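Long-range contacts in DNA helicase assembly protein (Enterobacteria phage T4, PDB 1C1K), which loads the replicative helicase onto fork DNA coated by the single-stranded DNA-binding protein during viral DNA replication, recombination and repair: residues V19-L24 with M43-A48; I156-F161 with I188-Y193. All coordinates share one frame; numbering follows the deposited sequence.

Contact 1: residues V19-L24 with M43-A48; sequences VYKLYL and MRVSDA
The extended segment 43-46 crosses the helical turn 19-24 without a direct hydrogen bond, nearest at Lys21 and Val45, whose CA atoms lie 6.7 Å apart. Val45 carries the contact, its side chain set against the helix between Lys21 and Leu24. With chi1 at -49°, Val45 CG2 occupies the crowded position between backbone N and carbonyl carbon and lies against the aliphatic part of Lys21, 3.8 Å from Lys21 CE. Val45 CG1, the other branch, meets Leu24 CD2 at 4.0 Å. Val45 CG2 also reaches the edge of the Tyr20 ring, near its plane. Met43, its chain bent at chi3 (81°), crosses Leu24 at about a right angle and brings its terminal methyl CE to 4.2 Å from Leu24 CG. Water supplies the polar links. One molecule, in the plane of the Tyr20 ring, lies 2.7 Å from Tyr20 OH and donates to Ser46 O over 2.8 Å; a second joins Lys21 NZ and Val45 N through two weak bonds. Just beyond Val45 the chain turns into helix 47-52, where Ser46 OG accepts from Ala49 N and Lys17 forms a salt bridge with Asp47. This is a surface contact in which an extended segment crosses over a helical turn and ends in a serine N-cap, within the N-terminal family region of the helicase loader.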
loop_
_atom_site.group_PDB
_atom_site.type_symbol
_atom_site.label_atom_id
_atom_site.label_comp_id
_atom_site.label_asym_id
_atom_site.label_seq_id
_atom_site.Cartn_x
_atom_site.Cartn_y
_atom_site.Cartn_z
ATOM N N VAL A 19 -11.889 17.827 0.412
ATOM C CA VAL A 19 -11.828 16.394 0.682
ATOM C C VAL A 19 -11.820 15.675 -0.671
ATOM O O VAL A 19 -11.084 14.707 -0.872
ATOM C CB VAL A 19 -13.043 15.919 1.520
ATOM C CG1 VAL A 19 -13.064 14.397 1.610
ATOM C CG2 VAL A 19 -12.968 16.511 2.915
ATOM N N TYR A 20 -12.630 16.162 -1.606
ATOM C CA TYR A 20 -12.680 15.560 -2.930
ATOM C C TYR A 20 -11.314 15.678 -3.609
ATOM O O TYR A 20 -10.850 14.727 -4.231
ATOM C CB TYR A 20 -13.739 16.241 -3.796
ATOM C CG TYR A 20 -13.575 15.950 -5.281
ATOM C CD1 TYR A 20 -14.027 14.751 -5.830
ATOM C CD2 TYR A 20 -12.973 16.883 -6.132
ATOM C CE1 TYR A 20 -13.886 14.488 -7.194
ATOM C CE2 TYR A 20 -12.829 16.631 -7.486
ATOM C CZ TYR A 20 -13.288 15.435 -8.012
ATOM O OH TYR A 20 -13.169 15.193 -9.367
ATOM N N LYS A 21 -10.683 16.845 -3.491
ATOM C CA LYS A 21 -9.368 17.076 -4.090
ATOM C C LYS A 21 -8.335 16.127 -3.496
ATOM O O LYS A 21 -7.479 15.594 -4.215
ATOM C CB LYS A 21 -8.923 18.518 -3.855
ATOM C CG LYS A 21 -9.715 19.542 -4.656
ATOM C CD LYS A 21 -9.117 20.928 -4.523
ATOM C CE LYS A 21 -9.935 21.944 -5.298
ATOM N NZ LYS A 21 -9.646 23.342 -4.861
ATOM N N LEU A 22 -8.402 15.928 -2.183
ATOM C CA LEU A 22 -7.471 15.024 -1.513
ATOM C C LEU A 22 -7.658 13.598 -2.047
ATOM O O LEU A 22 -6.688 12.909 -2.357
ATOM C CB LEU A 22 -7.698 15.051 0.001
ATOM C CG LEU A 22 -6.787 14.134 0.831
ATOM C CD1 LEU A 22 -5.370 14.704 0.870
ATOM C CD2 LEU A 22 -7.345 13.999 2.251
ATOM N N TYR A 23 -8.906 13.160 -2.152
ATOM C CA TYR A 23 -9.193 11.829 -2.662
ATOM C C TYR A 23 -8.651 11.663 -4.080
ATOM O O TYR A 23 -7.983 10.672 -4.386
ATOM C CB TYR A 23 -10.703 11.572 -2.671
ATOM C CG TYR A 23 -11.122 10.481 -3.632
ATOM C CD1 TYR A 23 -10.755 9.154 -3.418
ATOM C CD2 TYR A 23 -11.877 10.777 -4.763
ATOM C CE1 TYR A 23 -11.133 8.148 -4.312
ATOM C CE2 TYR A 23 -12.257 9.783 -5.660
ATOM C CZ TYR A 23 -11.881 8.474 -5.428
ATOM O OH TYR A 23 -12.253 7.493 -6.321
ATOM N N LEU A 24 -8.941 12.635 -4.943
ATOM C CA LEU A 24 -8.501 12.578 -6.334
ATOM C C LEU A 24 -6.987 12.535 -6.472
ATOM O O LEU A 24 -6.458 11.788 -7.293
ATOM C CB LEU A 24 -9.056 13.769 -7.130
ATOM C CG LEU A 24 -9.088 13.555 -8.651
ATOM C CD1 LEU A 24 -10.007 12.397 -8.995
ATOM C CD2 LEU A 24 -9.576 14.820 -9.344
ATOM N N MET A 43 -2.645 19.669 -5.388
ATOM C CA MET A 43 -2.968 19.364 -6.773
ATOM C C MET A 43 -4.176 20.175 -7.184
ATOM O O MET A 43 -5.095 20.391 -6.391
ATOM C CB MET A 43 -3.260 17.870 -6.959
ATOM C CG MET A 43 -3.339 17.438 -8.429
ATOM S SD MET A 43 -3.725 15.676 -8.676
ATOM C CE MET A 43 -5.494 15.715 -8.453
ATOM N N ARG A 44 -4.156 20.652 -8.419
ATOM C CA ARG A 44 -5.272 21.420 -8.932
ATOM C C ARG A 44 -6.185 20.403 -9.598
ATOM O O ARG A 44 -5.712 19.397 -10.129
ATOM C CB ARG A 44 -4.784 22.447 -9.953
ATOM C CG ARG A 44 -4.934 23.887 -9.495
ATOM C CD ARG A 44 -3.814 24.761 -10.023
ATOM N NE ARG A 44 -2.527 24.418 -9.424
ATOM C CZ ARG A 44 -1.435 25.174 -9.508
ATOM N NH1 ARG A 44 -1.468 26.326 -10.169
ATOM N NH2 ARG A 44 -0.307 24.777 -8.929
ATOM N N VAL A 45 -7.490 20.646 -9.553
ATOM C CA VAL A 45 -8.438 19.729 -10.171
ATOM C C VAL A 45 -9.423 20.487 -11.051
ATOM O O VAL A 45 -9.540 21.705 -10.956
ATOM C CB VAL A 45 -9.231 18.944 -9.105
ATOM C CG1 VAL A 45 -8.276 18.364 -8.074
ATOM C CG2 VAL A 45 -10.244 19.861 -8.430
ATOM N N SER A 46 -10.129 19.758 -11.908
ATOM C CA SER A 46 -11.119 20.361 -12.792
ATOM C C SER A 46 -12.437 20.533 -12.033
ATOM O O SER A 46 -13.042 19.552 -11.584
ATOM C CB SER A 46 -11.337 19.467 -14.016
ATOM O OG SER A 46 -12.599 19.716 -14.613
ATOM N N ASP A 47 -12.879 21.778 -11.882
ATOM C CA ASP A 47 -14.127 22.040 -11.175
ATOM C C ASP A 47 -15.288 21.427 -11.936
ATOM O O ASP A 47 -16.242 20.934 -11.336
ATOM C CB ASP A 47 -14.362 23.544 -11.015
ATOM C CG ASP A 47 -15.588 23.852 -10.164
ATOM O OD1 ASP A 47 -16.529 24.508 -10.674
ATOM O OD2 ASP A 47 -15.607 23.435 -8.983
ATOM N N ALA A 48 -15.213 21.462 -13.262
ATOM C CA ALA A 48 -16.273 20.900 -14.085
ATOM C C ALA A 48 -16.455 19.414 -13.760
ATOM O O ALA A 48 -17.584 18.920 -13.669
ATOM C CB ALA A 48 -15.942 21.086 -15.565
HETATM O O HOH W 1 -11.927 17.142 -10.762
HETATM O O HOH W 2 -7.949 23.370 -7.639
#

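Contact 2: residues I156-F161 with I188-Y193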
loop_
_atom_site.group_PDB
_atom_site.type_symbol
_atom_site.label_atom_id
_atom_site.label_comp_id
_atom_site.label_asym_id
_atom_site.label_seq_id
_atom_site.Cartn_x
_atom_site.Cartn_y
_atom_site.Cartn_z
ATOM N N ILE A 156 0.259 -12.288 2.895
ATOM C CA ILE A 156 1.099 -11.231 3.443
ATOM C C ILE A 156 0.528 -9.906 2.962
ATOM O O ILE A 156 -0.193 -9.861 1.969
ATOM C CB ILE A 156 2.584 -11.359 2.996
ATOM C CG1 ILE A 156 2.723 -11.111 1.493
ATOM C CG2 ILE A 156 3.119 -12.733 3.388
ATOM C CD1 ILE A 156 4.171 -11.159 1.011
ATOM N N SER A 157 0.845 -8.832 3.671
ATOM C CA SER A 157 0.328 -7.512 3.329
ATOM C C SER A 157 1.222 -6.703 2.397
ATOM O O SER A 157 2.370 -7.071 2.126
ATOM C CB SER A 157 0.107 -6.714 4.611
ATOM O OG SER A 157 1.354 -6.425 5.212
ATOM N N PHE A 158 0.683 -5.591 1.908
ATOM C CA PHE A 158 1.431 -4.705 1.029
ATOM C C PHE A 158 2.576 -4.096 1.827
ATOM O O PHE A 158 3.674 -3.917 1.307
ATOM C CB PHE A 158 0.532 -3.578 0.505
ATOM C CG PHE A 158 -0.116 -3.881 -0.816
ATOM C CD1 PHE A 158 -1.234 -4.703 -0.883
ATOM C CD2 PHE A 158 0.384 -3.335 -1.992
ATOM C CE1 PHE A 158 -1.847 -4.975 -2.101
ATOM C CE2 PHE A 158 -0.219 -3.602 -3.213
ATOM C CZ PHE A 158 -1.338 -4.424 -3.269
ATOM N N GLU A 159 2.326 -3.777 3.095
ATOM C CA GLU A 159 3.366 -3.182 3.927
ATOM C C GLU A 159 4.526 -4.161 4.103
ATOM O O GLU A 159 5.690 -3.760 4.078
ATOM C CB GLU A 159 2.796 -2.763 5.290
ATOM C CG GLU A 159 1.804 -1.596 5.221
ATOM C CD GLU A 159 0.402 -2.044 4.860
ATOM O OE1 GLU A 159 0.146 -3.266 4.857
ATOM O OE2 GLU A 159 -0.452 -1.180 4.578
ATOM N N THR A 160 4.208 -5.442 4.278
ATOM C CA THR A 160 5.244 -6.454 4.434
ATOM C C THR A 160 6.041 -6.562 3.139
ATOM O O THR A 160 7.269 -6.593 3.163
ATOM C CB THR A 160 4.642 -7.831 4.776
ATOM O OG1 THR A 160 4.269 -7.848 6.158
ATOM C CG2 THR A 160 5.658 -8.947 4.516
ATOM N N PHE A 161 5.343 -6.603 2.011
ATOM C CA PHE A 161 6.012 -6.697 0.716
ATOM C C PHE A 161 6.971 -5.518 0.537
ATOM O O PHE A 161 8.123 -5.689 0.122
ATOM C CB PHE A 161 4.979 -6.700 -0.416
ATOM C CG PHE A 161 5.501 -7.255 -1.717
ATOM C CD1 PHE A 161 6.231 -6.451 -2.593
ATOM C CD2 PHE A 161 5.262 -8.586 -2.069
ATOM C CE1 PHE A 161 6.716 -6.962 -3.801
ATOM C CE2 PHE A 161 5.742 -9.108 -3.276
ATOM C CZ PHE A 161 6.471 -8.292 -4.142
ATOM N N ILE A 188 2.301 -1.117 -9.901
ATOM C CA ILE A 188 1.951 0.293 -9.923
ATOM C C ILE A 188 1.562 0.707 -8.502
ATOM O O ILE A 188 2.028 1.730 -8.003
ATOM C CB ILE A 188 0.775 0.566 -10.891
ATOM C CG1 ILE A 188 1.261 0.437 -12.335
ATOM C CG2 ILE A 188 0.199 1.966 -10.648
ATOM C CD1 ILE A 188 0.145 0.408 -13.351
ATOM N N LYS A 189 0.726 -0.097 -7.846
ATOM C CA LYS A 189 0.297 0.211 -6.482
ATOM C C LYS A 189 1.457 0.092 -5.503
ATOM O O LYS A 189 1.607 0.912 -4.603
ATOM C CB LYS A 189 -0.830 -0.727 -6.035
ATOM C CG LYS A 189 -1.964 -0.883 -7.036
ATOM C CD LYS A 189 -2.948 0.274 -6.952
ATOM C CE LYS A 189 -4.272 -0.085 -7.608
ATOM N NZ LYS A 189 -4.444 -1.564 -7.675
ATOM N N LEU A 190 2.277 -0.939 -5.675
ATOM C CA LEU A 190 3.413 -1.144 -4.788
ATOM C C LEU A 190 4.380 0.039 -4.819
ATOM O O LEU A 190 4.810 0.537 -3.778
ATOM C CB LEU A 190 4.145 -2.435 -5.168
ATOM C CG LEU A 190 3.427 -3.720 -4.747
ATOM C CD1 LEU A 190 4.008 -4.902 -5.514
ATOM C CD2 LEU A 190 3.588 -3.933 -3.249
ATOM N N LYS A 191 4.722 0.497 -6.017
ATOM C CA LYS A 191 5.635 1.620 -6.132
ATOM C C LYS A 191 5.003 2.905 -5.607
ATOM O O LYS A 191 5.671 3.714 -4.966
ATOM C CB LYS A 191 6.078 1.789 -7.583
ATOM C CG LYS A 191 6.979 0.653 -8.063
ATOM C CD LYS A 191 7.803 1.070 -9.283
ATOM C CE LYS A 191 6.948 1.136 -10.538
ATOM N NZ LYS A 191 6.346 -0.178 -10.889
ATOM N N ALA A 192 3.712 3.090 -5.871
ATOM C CA ALA A 192 3.026 4.290 -5.403
ATOM C C ALA A 192 3.010 4.333 -3.874
ATOM O O ALA A 192 3.322 5.361 -3.270
ATOM C CB ALA A 192 1.605 4.329 -5.950
ATOM N N TYR A 193 2.654 3.211 -3.250
ATOM C CA TYR A 193 2.603 3.127 -1.792
ATOM C C TYR A 193 4.012 3.273 -1.208
ATOM O O TYR A 193 4.205 3.883 -0.162
ATOM C CB TYR A 193 1.986 1.790 -1.379
ATOM C CG TYR A 193 1.499 1.689 0.062
ATOM C CD1 TYR A 193 1.259 2.834 0.842
ATOM C CD2 TYR A 193 1.274 0.444 0.643
ATOM C CE1 TYR A 193 0.811 2.725 2.160
ATOM C CE2 TYR A 193 0.827 0.326 1.958
ATOM C CZ TYR A 193 0.598 1.465 2.709
ATOM O OH TYR A 193 0.170 1.330 4.012
#
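Tyr193 CG stands anti to its backbone N (chi1 -163°), and Glu159 bends at chi2 (83°), so that phenol and carboxylate meet tip to tip. Tyr193 OH donates to the anti lone pair of Glu159 OE2 over 2.6 Å. The carboxylate plane is nearly perpendicular to the ring, yet Glu159 CD lies in the ring plane, at its edge. Because Tyr102 OH also bonds to OE2, two phenols grip this buried oxygen, which would favour the charged carboxylate. Beside the polar pair, Leu190 reaches between two phenylalanines, crossing each at about a right angle. Leu190 CD2 makes the tightest apolar approach, 3.5 Å from Phe158 CD2. The same methyl, Leu190 CD2, lies 3.7 Å from Phe161 CD1, while Leu190 CD1 meets Phe161 CE1. Phe158 CB touches the edge of the Tyr193 ring at CD2. At the N-cap of helix 158-168, Ser157 OG accepts from Thr160 N at 3.2 Å. The contact thus joins the first turn of helix 158-168 to the C-terminal half of helix 181-196, with helices 146-152 and 170-177 packed against Phe161, helix 109-126 beside Glu159 and Thr160, and helix 68-81 against Phe158 and Tyr193.

In the fold
From the N terminus, strand 2-4 leads to helix 16-30, and contact 1 then closes an 18-residue loop by bringing the approach to helix 47-52 back onto helix 16-30. The chain continues through helices 56-65 and 68-81 and several more before contact 2 closes a 26-residue, largely helical excursion from helix 158-168 to helix 181-196. The two closures are in series, neither nested nor crossed, and fall in the N-terminal and C-terminal regions respectively. Contact 1 lies at the surface and contact 2 near the centre of the chain, their centres about 24 Å apart. Helix 68-81 touches both regions: Val19 and Leu22 of helix 16-30, which take no part in contact 1, and Phe158 and Tyr193 of contact 2.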